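Local coordinates for protein alanine racemase 1 (Caldanaerobacter subterraneus subsp. tengcongensis MB4, PDB 4Y2W) that belongs to the alanine racemase family, in which an eight-stranded parallel barrel is joined to a largely beta C-terminal domain, at residues Arg7-Glu12 with Phe250-Val255; Tyr14-Thr19 with Tyr374-Ile379. The protein carries 1 engineered substitution. One frame throughout, in Å; residues are numbered along the deposited sequence.

Interaction 1 of 2, residues Arg7-Glu12 with Phe250-Val255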
loop_
_atom_site.group_PDB
_atom_site.type_symbol
_atom_site.label_atom_id
_atom_site.label_comp_id
_atom_site.label_asym_id
_atom_site.label_seq_id
_atom_site.Cartn_x
_atom_site.Cartn_y
_atom_site.Cartn_z
ATOM N N ARG A 7 -10.049 1.140 -14.235
ATOM C CA ARG A 7 -10.354 -0.061 -13.456
ATOM C C ARG A 7 -11.640 0.128 -12.649
ATOM O O ARG A 7 -11.897 1.227 -12.148
ATOM C CB ARG A 7 -9.197 -0.387 -12.508
ATOM C CG ARG A 7 -9.381 -1.665 -11.706
ATOM C CD ARG A 7 -8.353 -1.773 -10.602
ATOM N NE ARG A 7 -8.581 -2.945 -9.763
ATOM C CZ ARG A 7 -7.960 -3.190 -8.610
ATOM N NH1 ARG A 7 -7.060 -2.339 -8.127
ATOM N NH2 ARG A 7 -8.251 -4.288 -7.928
ATOM N N PRO A 8 -12.452 -0.940 -12.515
ATOM C CA PRO A 8 -13.669 -0.820 -11.711
ATOM C C PRO A 8 -13.389 -0.343 -10.283
ATOM O O PRO A 8 -13.977 0.647 -9.844
ATOM C CB PRO A 8 -14.237 -2.242 -11.723
ATOM C CG PRO A 8 -13.719 -2.844 -12.980
ATOM C CD PRO A 8 -12.352 -2.262 -13.159
ATOM N N THR A 9 -12.495 -1.036 -9.580
ATOM C CA THR A 9 -12.067 -0.620 -8.245
ATOM C C THR A 9 -11.229 0.648 -8.373
ATOM O O THR A 9 -10.220 0.653 -9.076
ATOM C CB THR A 9 -11.259 -1.730 -7.546
ATOM O OG1 THR A 9 -12.128 -2.822 -7.233
ATOM C CG2 THR A 9 -10.621 -1.232 -6.260
ATOM N N ARG A 10 -11.651 1.720 -7.702
ATOM C CA ARG A 10 -11.029 3.033 -7.889
ATOM C C ARG A 10 -11.197 3.966 -6.698
ATOM O O ARG A 10 -12.055 3.758 -5.838
ATOM C CB ARG A 10 -11.630 3.720 -9.117
ATOM C CG ARG A 10 -13.098 4.100 -8.966
ATOM C CD ARG A 10 -13.687 4.589 -10.277
ATOM N NE ARG A 10 -13.735 3.535 -11.290
ATOM C CZ ARG A 10 -14.101 3.718 -12.556
ATOM N NH1 ARG A 10 -14.463 4.917 -12.996
ATOM N NH2 ARG A 10 -14.105 2.690 -13.392
ATOM N N VAL A 11 -10.368 5.008 -6.678
ATOM C CA VAL A 11 -10.515 6.120 -5.751
ATOM C C VAL A 11 -10.946 7.341 -6.546
ATOM O O VAL A 11 -10.306 7.695 -7.532
ATOM C CB VAL A 11 -9.195 6.405 -5.001
ATOM C CG1 VAL A 11 -9.102 7.858 -4.558
ATOM C CG2 VAL A 11 -9.069 5.484 -3.799
ATOM N N GLU A 12 -12.041 7.966 -6.124
ATOM C CA GLU A 12 -12.486 9.227 -6.705
ATOM C C GLU A 12 -12.050 10.368 -5.791
ATOM O O GLU A 12 -12.539 10.485 -4.659
ATOM C CB GLU A 12 -14.010 9.233 -6.877
ATOM C CG GLU A 12 -14.529 8.218 -7.885
ATOM C CD GLU A 12 -16.041 8.250 -8.058
ATOM O OE1 GLU A 12 -16.740 8.871 -7.229
ATOM O OE2 GLU A 12 -16.537 7.641 -9.030
ATOM N N PHE A 250 -13.727 5.742 -2.042
ATOM C CA PHE A 250 -13.106 4.479 -2.427
ATOM C C PHE A 250 -14.220 3.552 -2.892
ATOM O O PHE A 250 -15.032 3.113 -2.085
ATOM C CB PHE A 250 -12.350 3.893 -1.226
ATOM C CG PHE A 250 -11.462 2.717 -1.544
ATOM C CD1 PHE A 250 -11.164 2.341 -2.853
ATOM C CD2 PHE A 250 -10.880 2.002 -0.503
ATOM C CE1 PHE A 250 -10.335 1.263 -3.111
ATOM C CE2 PHE A 250 -10.050 0.927 -0.756
ATOM C CZ PHE A 250 -9.776 0.556 -2.062
ATOM N N THR A 251 -14.265 3.277 -4.195
ATOM C CA THR A 251 -15.393 2.567 -4.797
ATOM C C THR A 251 -14.970 1.383 -5.669
ATOM O O THR A 251 -13.819 1.291 -6.103
ATOM C CB THR A 251 -16.242 3.526 -5.655
ATOM O OG1 THR A 251 -15.575 3.796 -6.894
ATOM C CG2 THR A 251 -16.490 4.840 -4.911
ATOM N N THR A 252 -15.920 0.480 -5.909
ATOM C CA THR A 252 -15.738 -0.642 -6.833
ATOM C C THR A 252 -17.072 -1.017 -7.482
ATOM O O THR A 252 -18.073 -0.327 -7.289
ATOM C CB THR A 252 -15.126 -1.867 -6.132
ATOM O OG1 THR A 252 -14.811 -2.863 -7.110
ATOM C CG2 THR A 252 -16.079 -2.455 -5.102
ATOM N N ARG A 253 -17.085 -2.102 -8.255
ATOM C CA ARG A 253 -18.273 -2.478 -9.022
ATOM C C ARG A 253 -18.679 -3.931 -8.816
ATOM O O ARG A 253 -17.853 -4.782 -8.479
ATOM C CB ARG A 253 -18.037 -2.241 -10.514
ATOM C CG ARG A 253 -17.712 -0.802 -10.881
ATOM C CD ARG A 253 -18.944 0.082 -10.854
ATOM N NE ARG A 253 -18.584 1.496 -10.747
ATOM C CZ ARG A 253 -19.377 2.519 -11.065
ATOM N NH1 ARG A 253 -20.611 2.323 -11.532
ATOM N NH2 ARG A 253 -18.923 3.757 -10.924
ATOM N N VAL A 254 -19.961 -4.208 -9.039
ATOM C CA VAL A 254 -20.455 -5.574 -8.996
ATOM C C VAL A 254 -19.977 -6.270 -10.266
ATOM O O VAL A 254 -20.212 -5.797 -11.381
ATOM C CB VAL A 254 -21.991 -5.646 -8.868
ATOM C CG1 VAL A 254 -22.455 -7.096 -8.841
ATOM C CG2 VAL A 254 -22.457 -4.926 -7.607
ATOM N N VAL A 255 -19.284 -7.384 -10.070
ATOM C CA VAL A 255 -18.618 -8.112 -11.143
ATOM C C VAL A 255 -19.247 -9.492 -11.376
ATOM O O VAL A 255 -19.084 -10.075 -12.446
ATOM C CB VAL A 255 -17.094 -8.190 -10.829
ATOM C CG1 VAL A 255 -16.498 -9.580 -11.038
ATOM C CG2 VAL A 255 -16.337 -7.131 -11.619
#

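Interaction 2 of 2, residues Tyr14-Thr19 with Tyr374-Ile379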
loop_
_atom_site.group_PDB
_atom_site.type_symbol
_atom_site.label_atom_id
_atom_site.label_comp_id
_atom_site.label_asym_id
_atom_site.label_seq_id
_atom_site.Cartn_x
_atom_site.Cartn_y
_atom_site.Cartn_z
ATOM N N TYR A 14 -11.965 14.270 -4.913
ATOM C CA TYR A 14 -12.732 15.495 -5.136
ATOM C C TYR A 14 -11.892 16.708 -4.771
ATOM O O TYR A 14 -11.834 17.117 -3.614
ATOM C CB TYR A 14 -14.045 15.448 -4.352
ATOM C CG TYR A 14 -14.963 14.382 -4.893
ATOM C CD1 TYR A 14 -14.777 13.046 -4.555
ATOM C CD2 TYR A 14 -15.972 14.697 -5.791
ATOM C CE1 TYR A 14 -15.591 12.054 -5.073
ATOM C CE2 TYR A 14 -16.795 13.713 -6.315
ATOM C CZ TYR A 14 -16.598 12.391 -5.950
ATOM O OH TYR A 14 -17.408 11.407 -6.462
ATOM N N LEU A 15 -11.243 17.271 -5.785
ATOM C CA LEU A 15 -10.295 18.370 -5.605
ATOM C C LEU A 15 -10.941 19.629 -5.039
ATOM O O LEU A 15 -10.336 20.314 -4.217
ATOM C CB LEU A 15 -9.605 18.692 -6.933
ATOM C CG LEU A 15 -8.704 17.578 -7.469
ATOM C CD1 LEU A 15 -8.436 17.784 -8.951
ATOM C CD2 LEU A 15 -7.402 17.493 -6.680
ATOM N N ASP A 16 -12.162 19.929 -5.478
ATOM C CA ASP A 16 -12.903 21.095 -4.970
ATOM C C ASP A 16 -13.281 20.967 -3.482
ATOM O O ASP A 16 -13.524 21.971 -2.814
ATOM C CB ASP A 16 -14.147 21.382 -5.825
ATOM C CG ASP A 16 -15.095 20.198 -5.911
ATOM O OD1 ASP A 16 -14.803 19.247 -6.669
ATOM O OD2 ASP A 16 -16.143 20.229 -5.237
ATOM N N ALA A 17 -13.331 19.737 -2.974
ATOM C CA ALA A 17 -13.556 19.487 -1.550
ATOM C C ALA A 17 -12.285 19.699 -0.725
ATOM O O ALA A 17 -12.353 20.108 0.435
ATOM C CB ALA A 17 -14.090 18.077 -1.342
ATOM N N ILE A 18 -11.133 19.406 -1.319
ATOM C CA ILE A 18 -9.843 19.634 -0.663
ATOM C C ILE A 18 -9.552 21.136 -0.576
ATOM O O ILE A 18 -9.116 21.629 0.464
ATOM C CB ILE A 18 -8.696 18.914 -1.408
ATOM C CG1 ILE A 18 -8.902 17.398 -1.360
ATOM C CG2 ILE A 18 -7.342 19.273 -0.804
ATOM C CD1 ILE A 18 -8.095 16.636 -2.393
ATOM N N THR A 19 -9.800 21.857 -1.668
ATOM C CA THR A 19 -9.626 23.310 -1.686
ATOM C C THR A 19 -10.586 23.979 -0.704
ATOM O O THR A 19 -10.229 24.964 -0.059
ATOM C CB THR A 19 -9.837 23.916 -3.093
ATOM O OG1 THR A 19 -11.129 23.554 -3.591
ATOM C CG2 THR A 19 -8.767 23.433 -4.059
ATOM N N TYR A 374 -9.982 12.021 -10.778
ATOM C CA TYR A 374 -10.038 13.377 -10.220
ATOM C C TYR A 374 -11.248 14.180 -10.688
ATOM O O TYR A 374 -11.569 14.199 -11.877
ATOM C CB TYR A 374 -8.742 14.122 -10.546
ATOM C CG TYR A 374 -7.555 13.532 -9.825
ATOM C CD1 TYR A 374 -7.279 13.875 -8.505
ATOM C CD2 TYR A 374 -6.731 12.603 -10.447
ATOM C CE1 TYR A 374 -6.204 13.321 -7.829
ATOM C CE2 TYR A 374 -5.650 12.048 -9.781
ATOM C CZ TYR A 374 -5.394 12.408 -8.471
ATOM O OH TYR A 374 -4.325 11.858 -7.812
ATOM N N PHE A 375 -11.897 14.849 -9.733
ATOM C CA PHE A 375 -13.117 15.619 -9.979
ATOM C C PHE A 375 -12.992 17.067 -9.506
ATOM O O PHE A 375 -12.317 17.355 -8.518
ATOM C CB PHE A 375 -14.301 14.963 -9.268
ATOM C CG PHE A 375 -14.756 13.684 -9.907
ATOM C CD1 PHE A 375 -14.167 12.476 -9.568
ATOM C CD2 PHE A 375 -15.774 13.690 -10.853
ATOM C CE1 PHE A 375 -14.588 11.295 -10.155
ATOM C CE2 PHE A 375 -16.198 12.513 -11.448
ATOM C CZ PHE A 375 -15.606 11.313 -11.096
ATOM N N TYR A 376 -13.659 17.967 -10.224
ATOM C CA TYR A 376 -13.714 19.383 -9.866
ATOM C C TYR A 376 -15.036 19.980 -10.359
ATOM O O TYR A 376 -15.349 19.912 -11.552
ATOM C CB TYR A 376 -12.521 20.137 -10.462
ATOM C CG TYR A 376 -12.293 21.502 -9.848
ATOM C CD1 TYR A 376 -11.717 21.632 -8.582
ATOM C CD2 TYR A 376 -12.649 22.666 -10.531
ATOM C CE1 TYR A 376 -11.506 22.879 -8.015
ATOM C CE2 TYR A 376 -12.440 23.918 -9.970
ATOM C CZ TYR A 376 -11.869 24.018 -8.715
ATOM O OH TYR A 376 -11.663 25.259 -8.161
ATOM N N ASP A 377 -15.802 20.556 -9.433
ATOM C CA ASP A 377 -17.147 21.077 -9.708
ATOM C C ASP A 377 -18.075 20.018 -10.317
ATOM O O ASP A 377 -18.925 20.335 -11.152
ATOM C CB ASP A 377 -17.085 22.333 -10.603
ATOM C CG ASP A 377 -16.432 23.529 -9.906
ATOM O OD1 ASP A 377 -16.344 23.541 -8.656
ATOM O OD2 ASP A 377 -16.014 24.471 -10.616
ATOM N N GLY A 378 -17.910 18.767 -9.887
ATOM C CA GLY A 378 -18.751 17.657 -10.347
ATOM C C GLY A 378 -18.246 16.902 -11.569
ATOM O O GLY A 378 -18.650 15.761 -11.795
ATOM N N ILE A 379 -17.362 17.529 -12.347
ATOM C CA ILE A 379 -16.883 16.967 -13.612
ATOM C C ILE A 379 -15.505 16.320 -13.452
ATOM O O ILE A 379 -14.656 16.827 -12.721
ATOM C CB ILE A 379 -16.788 18.059 -14.705
ATOM C CG1 ILE A 379 -18.082 18.886 -14.775
ATOM C CG2 ILE A 379 -16.459 17.443 -16.062
ATOM C CD1 ILE A 379 -19.335 18.085 -15.071
#

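Interaction 1 of 2, residues Arg7-Glu12 with Phe250-Val255
Phe250 meets Arg10 through the rim of its ring: Phe250 CD1 lies 3.4 Å from the carbonyl O of Arg10, which sits close to the ring plane. Phe250 CD1 also lies 3.9 Å from Val11 CG2; this methyl and Thr9 CG2 both come to the ring obliquely. Val11 and Phe250 form a non-hydrogen-bonded antiparallel pair, their side chains sharing one face of the sheet. One step on, Thr251 and Arg10 make the hydrogen-bonded pair, with Arg10 N to Thr251 O at 2.7 Å (172° at the hydrogen) and Thr251 N to Arg10 O at 2.8 Å (169°). On the face away from Phe250, OG1 of Thr251 lies against CG of Arg10. The Arg10 chain then bends at chi3 (66°); Arg10 NE donates to Pro8 O at 3.2 Å from above the carbonyl plane, while NH2 forms a salt bridge with Asp4. Thr252 lies beside Thr9, both side chains pointing the same way, and Thr252 OG1 donates to Thr9 OG1 at 2.7 Å. Thr9 OG1 is also hydrogen-bonded to Pro284 O, giving these two buried hydroxyls polar partners. Arg253 closes the contact with its aliphatic part, Arg253 CG resting on Pro8 CB at 3.9 Å, whereas NH1 is hydrogen-bonded to Gly332 O. The pairing adds strand 10-14 to strand 248-260 of the C-terminal beta domain. Two nearly straight backbone bonds set the register. Arg10 NH1 and Arg253 NH2 stand 5.1 Å apart, a like-charge proximity that the Asp4 salt bridge and the nearby Glu12 carboxylate, not in contact with Arg253, would be expected to offset.

Interaction 2 of 2, residues Tyr14-Thr19 with Tyr374-Ile379
In Tyr14 and Phe375 alike, CG stands anti to the carbonyl carbon (chi1 -67° and -72°), and the two side chains run alongside each other from one face of the sheet. Their ring planes differ by only 14°, yet the centroids are 5.2 Å apart and the rings are slid so far that they barely overlap; the closest side-chain approach is Tyr14 CD2 to Phe375 CB at 3.9 Å. The backbones of Tyr14 and Phe375 form a parallel bridge, and Leu15 N donates to Phe375 O at 2.9 Å. Because Tyr14 is the N-cap, Leu15 is the first residue of helix 15-28, and its N-H ties that first turn to strand 372-376. Leu15 packs against the residues before and after Phe375: Leu15 CD1 is 4.0 Å from Tyr374 CB, and Leu15 CB approaches the edge of the Tyr376 ring at CD1, also 4.0 Å. Asp16 OD1 accepts a weak hydrogen bond from Asp377 N at 3.2 Å. Asp16 CB meanwhile lies 3.7 Å from Tyr376 CE1. Tyr376 to Ile379 make a type I' turn, the tight connection of the hairpin between strands 372-376 and 379-384. The start of helix 15-28 is thus held to this hairpin by one backbone bond of ordinary length though bent at the hydrogen, aromatic and leucine packing, and a weak carboxylate link. Asp16 OD2 lies 4.8 Å from Asp377 OD1, but it forms a salt bridge with Arg245, which would be expected to offset the repulsion between the two carboxylates.

Overall arrangement
Each contact has one segment in a continuous N-terminal run: strand 10-14, in interaction 1, passes directly into helix 15-28, in interaction 2. The strand has neighbours in the same mixed sheet, pairing antiparallel with 248-260 and parallel with 372-376. The contacts, with centres about 18 Å apart, meet where Glu12 CG packs on Phe375 CE1 at 3.8 Å. Interaction 1 is buried and rests on regular strand pairing, reinforced by threonine hydroxyls and arginine heads with polar partners. Interaction 2 is only partly buried, includes exposed turn residues, and relies more on aromatic and aliphatic packing around a helix N-terminus. Together they place this run against two strands of the mixed sheet.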